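Local coordinates for protein putative isohexenylglutaconyl-CoA hydratase (Pseudomonas aeruginosa, PDB 4ZU2) that probably hydrates isohexenylglutaconyl-CoA during the breakdown of citronellate, as a member of the crotonase (enoyl-CoA hydratase/isomerase) family, at residues 108-113 with 128-133; 19-24 with 58-63; 136-141 with 169-174. All blocks are in the same frame, centred on the assembly; numbering follows the deposited sequence.

Contact 1: residues 108-113 with 128-133; sequences LVEGAV and IAAADA
Val109 pairs with Ala129, its N and O bonded to Ile128 and Ala130, in a parallel strand pair of the crotonase fold, just where both segments leave the six-stranded sheet for the smaller three-stranded one. Backbone bonds set the register: Val109 N donates to Ile128 O (2.9 Å), and Ala130 N donates to Val109 O at a C=O...N angle of 173°. Val109 O also takes a CA-H...O contact from Ala129 CA (3.3 Å).

Apolar contacts divide between the two faces. On the face toward helix 190-205, Leu108 CD1 lies 3.5 Å from Ile128 CB: chi1 (-156°) sets Leu108 CG anti to the backbone N, and chi2 (51°) then lays CD1 beside that carbon. On the face toward Phe135, Val109 CG2 and Ala129 CB are modelled 3.2 Å apart, so close that the exact spacing is doubtful.

Beyond the strands the two segments part. Gly111, at positive phi, swings the backbone into strand 112-114, while a type I turn from Ala130 to Ala133, closed by Ala133 N and Ala130 O, leads toward strand 134-136. One water bridges the two bends, accepting from Gly111 N and donating to Asp132 OD1 at 2.5 Å.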
loop_
_atom_site.group_PDB
_atom_site.type_symbol
_atom_site.label_atom_id
_atom_site.label_comp_id
_atom_site.label_asym_id
_atom_site.label_seq_id
_atom_site.Cartn_x
_atom_site.Cartn_y
_atom_site.Cartn_z
ATOM N N LEU A 108 13.690 5.830 16.791
ATOM C CA LEU A 108 13.362 5.177 18.046
ATOM C C LEU A 108 12.288 6.004 18.762
ATOM O O LEU A 108 12.564 7.071 19.339
ATOM C CB LEU A 108 14.649 5.020 18.874
ATOM C CG LEU A 108 14.705 3.913 19.939
ATOM C CD1 LEU A 108 14.282 2.590 19.356
ATOM C CD2 LEU A 108 16.090 3.783 20.479
ATOM N N VAL A 109 11.039 5.556 18.672
ATOM C CA VAL A 109 9.917 6.376 19.120
ATOM C C VAL A 109 9.349 5.878 20.478
ATOM O O VAL A 109 8.986 4.727 20.639
ATOM C CB VAL A 109 8.816 6.501 18.011
ATOM C CG1 VAL A 109 9.422 7.023 16.680
ATOM C CG2 VAL A 109 8.134 5.205 17.775
ATOM N N GLU A 110 9.309 6.777 21.452
ATOM C CA GLU A 110 8.829 6.471 22.788
ATOM C C GLU A 110 7.843 7.540 23.146
ATOM O O GLU A 110 7.975 8.652 22.681
ATOM C CB GLU A 110 9.972 6.525 23.779
ATOM C CG GLU A 110 11.096 5.612 23.444
ATOM C CD GLU A 110 12.255 5.820 24.370
ATOM O OE1 GLU A 110 12.250 5.199 25.473
ATOM O OE2 GLU A 110 13.142 6.641 23.999
ATOM N N GLY A 111 6.872 7.188 23.986
ATOM C CA GLY A 111 5.916 8.131 24.552
ATOM C C GLY A 111 5.116 8.831 23.474
ATOM O O GLY A 111 4.547 8.177 22.611
ATOM N N ALA A 112 5.122 10.161 23.493
ATOM C CA ALA A 112 4.306 10.924 22.542
ATOM C C ALA A 112 4.926 10.999 21.140
ATOM O O ALA A 112 6.068 11.461 20.953
ATOM C CB ALA A 112 4.041 12.331 23.091
ATOM N N VAL A 113 4.151 10.527 20.174
ATOM C CA VAL A 113 4.503 10.569 18.743
ATOM C C VAL A 113 3.308 11.191 18.001
ATOM O O VAL A 113 2.466 10.494 17.440
ATOM C CB VAL A 113 4.769 9.160 18.211
ATOM C CG1 VAL A 113 5.382 9.211 16.828
ATOM C CG2 VAL A 113 5.650 8.372 19.165
ATOM N N ILE A 128 11.379 1.895 15.293
ATOM C CA ILE A 128 11.276 0.974 16.420
ATOM C C ILE A 128 10.520 1.717 17.539
ATOM O O ILE A 128 11.004 2.719 18.038
ATOM C CB ILE A 128 12.689 0.581 16.917
ATOM C CG1 ILE A 128 13.519 -0.085 15.796
ATOM C CG2 ILE A 128 12.601 -0.351 18.118
ATOM C CD1 ILE A 128 15.004 0.170 15.867
ATOM N N ALA A 129 9.344 1.238 17.934
ATOM C CA ALA A 129 8.538 1.947 18.938
ATOM C C ALA A 129 8.459 1.183 20.247
ATOM O O ALA A 129 8.541 -0.058 20.275
ATOM C CB ALA A 129 7.150 2.189 18.426
ATOM N N ALA A 130 8.311 1.946 21.328
ATOM C CA ALA A 130 7.943 1.411 22.637
ATOM C C ALA A 130 6.453 1.056 22.605
ATOM O O ALA A 130 5.654 1.835 22.106
ATOM C CB ALA A 130 8.194 2.461 23.667
ATOM N N ALA A 131 6.069 -0.106 23.126
ATOM C CA ALA A 131 4.663 -0.518 23.122
ATOM C C ALA A 131 3.733 0.498 23.738
ATOM O O ALA A 131 2.558 0.538 23.387
ATOM C CB ALA A 131 4.491 -1.856 23.875
ATOM N N ASP A 132 4.228 1.274 24.697
ATOM C CA ASP A 132 3.384 2.254 25.376
ATOM C C ASP A 132 3.491 3.661 24.729
ATOM O O ASP A 132 3.070 4.664 25.314
ATOM C CB ASP A 132 3.723 2.291 26.882
ATOM C CG ASP A 132 5.198 2.595 27.151
ATOM O OD1 ASP A 132 5.912 2.904 26.173
ATOM O OD2 ASP A 132 5.650 2.531 28.328
ATOM N N ALA A 133 4.075 3.739 23.537
ATOM C CA ALA A 133 4.127 4.995 22.800
ATOM C C ALA A 133 2.704 5.352 22.430
ATOM O O ALA A 133 1.896 4.454 22.253
ATOM C CB ALA A 133 5.020 4.865 21.574
HETATM O O HOH W 1 7.230 5.013 25.972
#

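Contact 2: residues 19-24 with 58-63; sequences RITLNR and RGADGH
Arg58 O receives Leu22 N at 2.6 Å, a short and nearly straight bond (168° at the hydrogen), and the same oxygen takes a CA-H...O contact from Thr21 CA at 3.1 Å. Leu22 CG also packs near this oxygen, so one N-H, one CA-H and a side-chain carbon of strand 17-22 all meet it. Two more backbone bonds continue the parallel ladder on either side: Arg58 N donates to Ile20 O, and Ala60 N to Leu22 O at 2.7 Å.

On the face of the sheet carrying Thr21 and Arg58, the arginine chain bends at chi3 (30°) and crosses Thr21 obliquely. Thr21 OG1 stands 3.6 Å from Arg58 NH2, at a slant to the guanidinium. A water in the plane of that group, at its edge, accepts from NH2 and is also hydrogen-bonded to Thr21 OG1. Arg19 NH1 reaches the guanidinium edge too, 3.5 Å from Arg58 NH1, with the two planes 46° apart. These like charges should repel, and a long, weak ion pair from Arg58 to Glu12 may ease the cost.

At the end of the ladder, Thr21 CG2, anti to its backbone N, rests 3.6 Å from Ala60 N. Ala60 CB in turn touches Asn23 ND2 at 3.4 Å. Gly59 has no side chain, and a CB there would collide with His63 O as the chain curls through 60-63.

The pair is the strand pairing of a beta-alpha-beta unit, with helix 33-47 as the crossover. Ile20 and Leu22 pack against Leu39 of that helix, Arg19 meets Leu197 and Leu201 of helix 190-205, and strand 9-14 runs antiparallel along the other edge of strand 17-22.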
loop_
_atom_site.group_PDB
_atom_site.type_symbol
_atom_site.label_atom_id
_atom_site.label_comp_id
_atom_site.label_asym_id
_atom_site.label_seq_id
_atom_site.Cartn_x
_atom_site.Cartn_y
_atom_site.Cartn_z
ATOM N N ARG A 19 23.791 9.829 15.829
ATOM C CA ARG A 19 22.592 9.873 16.652
ATOM C C ARG A 19 22.151 11.314 16.876
ATOM O O ARG A 19 22.975 12.160 17.194
ATOM C CB ARG A 19 22.866 9.258 18.003
ATOM C CG ARG A 19 22.810 7.776 17.976
ATOM C CD ARG A 19 24.212 7.160 18.141
ATOM N NE ARG A 19 24.258 5.690 18.128
ATOM C CZ ARG A 19 23.467 4.878 18.830
ATOM N NH1 ARG A 19 22.502 5.321 19.625
ATOM N NH2 ARG A 19 23.628 3.584 18.738
ATOM N N ILE A 20 20.851 11.568 16.763
ATOM C CA ILE A 20 20.310 12.930 16.857
ATOM C C ILE A 20 19.153 12.899 17.828
ATOM O O ILE A 20 18.179 12.182 17.607
ATOM C CB ILE A 20 19.769 13.440 15.496
ATOM C CG1 ILE A 20 20.822 13.287 14.378
ATOM C CG2 ILE A 20 19.273 14.908 15.624
ATOM C CD1 ILE A 20 20.268 13.449 13.013
ATOM N N THR A 21 19.247 13.667 18.909
ATOM C CA THR A 21 18.216 13.593 19.943
ATOM C C THR A 21 17.463 14.907 20.024
ATOM O O THR A 21 18.039 15.981 20.119
ATOM C CB THR A 21 18.775 13.132 21.318
ATOM O OG1 THR A 21 19.346 11.833 21.169
ATOM C CG2 THR A 21 17.677 13.038 22.366
ATOM N N LEU A 22 16.156 14.803 19.913
ATOM C CA LEU A 22 15.320 15.972 20.019
ATOM C C LEU A 22 15.274 16.249 21.513
ATOM O O LEU A 22 14.952 15.361 22.328
ATOM C CB LEU A 22 13.910 15.707 19.468
ATOM C CG LEU A 22 13.813 14.982 18.110
ATOM C CD1 LEU A 22 12.366 14.757 17.707
ATOM C CD2 LEU A 22 14.556 15.710 17.064
ATOM N N ASN A 23 15.616 17.473 21.854
ATOM C CA ASN A 23 15.996 17.802 23.202
ATOM C C ASN A 23 15.327 19.075 23.717
ATOM O O ASN A 23 15.974 20.084 23.944
ATOM C CB ASN A 23 17.534 17.925 23.216
ATOM C CG ASN A 23 18.118 17.929 24.617
ATOM O OD1 ASN A 23 19.156 18.523 24.840
ATOM N ND2 ASN A 23 17.463 17.270 25.553
ATOM N N ARG A 24 14.013 19.023 23.853
ATOM C CA ARG A 24 13.262 20.035 24.586
ATOM C C ARG A 24 12.250 19.283 25.437
ATOM O O ARG A 24 11.060 19.361 25.153
ATOM C CB ARG A 24 12.530 20.987 23.617
ATOM C CG ARG A 24 13.436 21.970 22.883
ATOM C CD ARG A 24 12.758 22.680 21.688
ATOM N NE ARG A 24 12.149 23.959 22.073
ATOM C CZ ARG A 24 10.841 24.181 22.201
ATOM N NH1 ARG A 24 9.957 23.209 21.975
ATOM N NH2 ARG A 24 10.413 25.394 22.565
ATOM N N ARG A 58 15.849 10.412 17.870
ATOM C CA ARG A 58 15.345 10.045 19.180
ATOM C C ARG A 58 14.950 11.278 19.994
ATOM O O ARG A 58 15.340 12.396 19.686
ATOM C CB ARG A 58 16.394 9.209 19.935
ATOM C CG ARG A 58 15.782 8.136 20.830
ATOM C CD ARG A 58 16.816 7.337 21.624
ATOM N NE ARG A 58 18.022 8.101 21.952
ATOM C CZ ARG A 58 19.272 7.718 21.675
ATOM N NH1 ARG A 58 19.539 6.555 21.057
ATOM N NH2 ARG A 58 20.277 8.515 22.037
ATOM N N GLY A 59 14.156 11.049 21.031
ATOM C CA GLY A 59 13.621 12.114 21.849
ATOM C C GLY A 59 14.136 12.028 23.280
ATOM O O GLY A 59 14.281 10.951 23.848
ATOM N N ALA A 60 14.444 13.176 23.866
ATOM C CA ALA A 60 14.938 13.184 25.217
ATOM C C ALA A 60 13.809 12.779 26.160
ATOM O O ALA A 60 12.630 13.056 25.892
ATOM C CB ALA A 60 15.458 14.535 25.560
ATOM N N ASP A 61 14.172 12.058 27.227
ATOM C CA ASP A 61 13.295 11.815 28.377
ATOM C C ASP A 61 12.040 10.996 28.183
ATOM O O ASP A 61 11.067 11.191 28.899
ATOM C CB ASP A 61 12.882 13.149 28.949
ATOM C CG ASP A 61 13.310 13.293 30.341
ATOM O OD1 ASP A 61 12.552 12.820 31.212
ATOM O OD2 ASP A 61 14.426 13.833 30.548
ATOM N N GLY A 62 12.035 10.091 27.214
ATOM C CA GLY A 62 10.915 9.184 27.050
ATOM C C GLY A 62 9.742 9.722 26.236
ATOM O O GLY A 62 8.614 9.227 26.319
ATOM N N HIS A 63 9.989 10.750 25.444
ATOM C CA HIS A 63 9.004 11.153 24.452
ATOM C C HIS A 63 9.760 11.437 23.154
ATOM O O HIS A 63 10.873 11.961 23.184
ATOM C CB HIS A 63 8.202 12.382 24.911
ATOM C CG HIS A 63 7.456 12.195 26.196
ATOM N ND1 HIS A 63 6.283 11.469 26.289
ATOM C CD2 HIS A 63 7.701 12.657 27.449
ATOM C CE1 HIS A 63 5.854 11.479 27.535
ATOM N NE2 HIS A 63 6.693 12.198 28.262
HETATM O O HOH W 2 20.812 11.061 23.950
#

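Contact 3: residues 136-141 with 169-174; sequences GLPETS and AARFDG
Leu137 and Ala169 bring their backbones together where helix 159-168 has just ended and Ala169 leaves helical geometry at positive phi (52°), its CA making a CA-H...O contact of 3.5 Å with Leu137 O. Ala169 CB lies beside Leu137 O and 4.0 Å from Ser141 CB.

Pro138 meets Arg171 at about a right angle. The arginine chain bends at chi2 (59°), and its guanidinium presents one face to the proline, with Pro138 CG 3.7 Å from NH2. At its edge, in plane, Arg171 NH1 gives a weak hydrogen bond to Ala169 O. Gly136 CA comes 3.8 Å from Ala170 O; a CB on this glycine would come tight against Arg171 CD.

The contact joins the loop leaving strand 134-136 to the short, weakly bonded strand 172-173, antiparallel to strand 134-136 in the small sheet of the crotonase fold. Phe172 sits with its ring nearly parallel to Phe135, and Asp173 N-caps the following helix through OD1 and Glu176 N. A second subunit packs against Thr140, Ala169 and Ala170.

Ser141 OG turns back along its own segment, donating to Pro138 O at 2.7 Å in the carbonyl plane, on a lone pair. Between the two segments a water accepts from Leu137 N (2.8 Å) and donates to Ala170 O.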
loop_
_atom_site.group_PDB
_atom_site.type_symbol
_atom_site.label_atom_id
_atom_site.label_comp_id
_atom_site.label_asym_id
_atom_site.label_seq_id
_atom_site.Cartn_x
_atom_site.Cartn_y
_atom_site.Cartn_z
ATOM N N GLY A 136 -0.762 9.676 17.141
ATOM C CA GLY A 136 -1.995 10.306 16.738
ATOM C C GLY A 136 -1.762 11.483 15.820
ATOM O O GLY A 136 -0.655 12.010 15.697
ATOM N N LEU A 137 -2.833 11.866 15.151
ATOM C CA LEU A 137 -2.897 13.144 14.433
ATOM C C LEU A 137 -4.029 13.984 15.003
ATOM O O LEU A 137 -5.169 13.902 14.533
ATOM C CB LEU A 137 -3.122 12.889 12.929
ATOM C CG LEU A 137 -1.963 12.142 12.249
ATOM C CD1 LEU A 137 -2.259 11.734 10.800
ATOM C CD2 LEU A 137 -0.711 12.946 12.284
ATOM N N PRO A 138 -3.747 14.799 16.024
ATOM C CA PRO A 138 -4.846 15.581 16.626
ATOM C C PRO A 138 -5.352 16.747 15.775
ATOM O O PRO A 138 -6.350 17.363 16.110
ATOM C CB PRO A 138 -4.215 16.147 17.904
ATOM C CG PRO A 138 -3.005 15.309 18.149
ATOM C CD PRO A 138 -2.503 14.954 16.783
ATOM N N GLU A 139 -4.692 17.004 14.662
ATOM C CA GLU A 139 -4.879 18.242 13.948
ATOM C C GLU A 139 -6.299 18.616 13.685
ATOM O O GLU A 139 -6.702 19.739 13.989
ATOM C CB GLU A 139 -4.090 18.250 12.659
ATOM C CG GLU A 139 -2.652 18.528 12.855
ATOM C CD GLU A 139 -1.841 17.276 13.082
ATOM O OE1 GLU A 139 -2.401 16.223 13.460
ATOM O OE2 GLU A 139 -0.634 17.368 12.885
ATOM N N THR A 140 -7.111 17.728 13.163
ATOM C CA THR A 140 -8.482 18.192 12.858
ATOM C C THR A 140 -9.376 18.290 14.117
ATOM O O THR A 140 -10.458 18.857 14.046
ATOM C CB THR A 140 -9.193 17.287 11.876
ATOM O OG1 THR A 140 -9.360 16.009 12.488
ATOM C CG2 THR A 140 -8.426 17.157 10.567
ATOM N N SER A 141 -8.955 17.703 15.241
ATOM C CA SER A 141 -9.646 17.936 16.530
ATOM C C SER A 141 -9.404 19.368 17.086
ATOM O O SER A 141 -9.924 19.733 18.130
ATOM C CB SER A 141 -9.306 16.847 17.573
ATOM O OG SER A 141 -8.033 16.964 18.199
ATOM N N ALA A 169 -8.889 11.555 14.476
ATOM C CA ALA A 169 -7.875 11.915 15.487
ATOM C C ALA A 169 -7.621 10.801 16.521
ATOM O O ALA A 169 -7.255 11.063 17.667
ATOM C CB ALA A 169 -8.269 13.226 16.184
ATOM N N ALA A 170 -7.762 9.559 16.078
ATOM C CA ALA A 170 -7.587 8.379 16.933
ATOM C C ALA A 170 -6.205 8.251 17.560
ATOM O O ALA A 170 -5.195 8.303 16.862
ATOM C CB ALA A 170 -7.859 7.103 16.095
ATOM N N ARG A 171 -6.159 8.019 18.868
ATOM C CA ARG A 171 -4.910 7.690 19.535
ATOM C C ARG A 171 -4.783 6.165 19.494
ATOM O O ARG A 171 -5.791 5.455 19.374
ATOM C CB ARG A 171 -4.918 8.194 20.985
ATOM C CG ARG A 171 -4.192 9.509 21.234
ATOM C CD ARG A 171 -4.722 10.691 20.450
ATOM N NE ARG A 171 -4.301 11.949 21.081
ATOM C CZ ARG A 171 -4.807 13.149 20.806
ATOM N NH1 ARG A 171 -5.756 13.274 19.871
ATOM N NH2 ARG A 171 -4.347 14.229 21.472
ATOM N N PHE A 172 -3.552 5.669 19.585
ATOM C CA PHE A 172 -3.266 4.240 19.517
ATOM C C PHE A 172 -1.814 4.045 19.866
ATOM O O PHE A 172 -1.006 4.988 19.765
ATOM C CB PHE A 172 -3.530 3.652 18.127
ATOM C CG PHE A 172 -2.752 4.320 16.999
ATOM C CD1 PHE A 172 -3.225 5.473 16.402
ATOM C CD2 PHE A 172 -1.552 3.793 16.543
ATOM C CE1 PHE A 172 -2.524 6.084 15.371
ATOM C CE2 PHE A 172 -0.840 4.404 15.504
ATOM C CZ PHE A 172 -1.329 5.558 14.932
ATOM N N ASP A 173 -1.481 2.818 20.260
ATOM C CA ASP A 173 -0.186 2.527 20.824
ATOM C C ASP A 173 0.738 1.848 19.878
ATOM O O ASP A 173 0.385 1.581 18.719
ATOM C CB ASP A 173 -0.331 1.696 22.104
ATOM C CG ASP A 173 -0.636 0.218 21.834
ATOM O OD1 ASP A 173 -1.326 -0.136 20.844
ATOM O OD2 ASP A 173 -0.179 -0.599 22.651
ATOM N N GLY A 174 1.946 1.588 20.389
ATOM C CA GLY A 174 2.962 0.896 19.650
ATOM C C GLY A 174 2.556 -0.423 18.995
ATOM O O GLY A 174 2.984 -0.713 17.878
HETATM O O HOH W 3 -4.945 10.136 14.467
#

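Contacts 1 and 2 are parallel strand pairings in the same six-stranded sheet, their centres about 12 Å apart, and they meet where His63 ND1 probably hydrogen-bonds Ala112 N. Contact 1 is buried and apolar on both faces, whereas contact 2, partly buried, crowds two arginines and a water onto one face. Contact 3 is mostly buried but borders a second subunit, with Arg171 exposed; its two segments are joined by water, a CA-H...O contact and proline-guanidinium packing instead of a ladder. It shares the three-stranded sheet with contact 1, and Ala131 O probably accepts from Gly174 N between them. Contacts 2 and 3 do not touch, their centres lying about 21 Å apart.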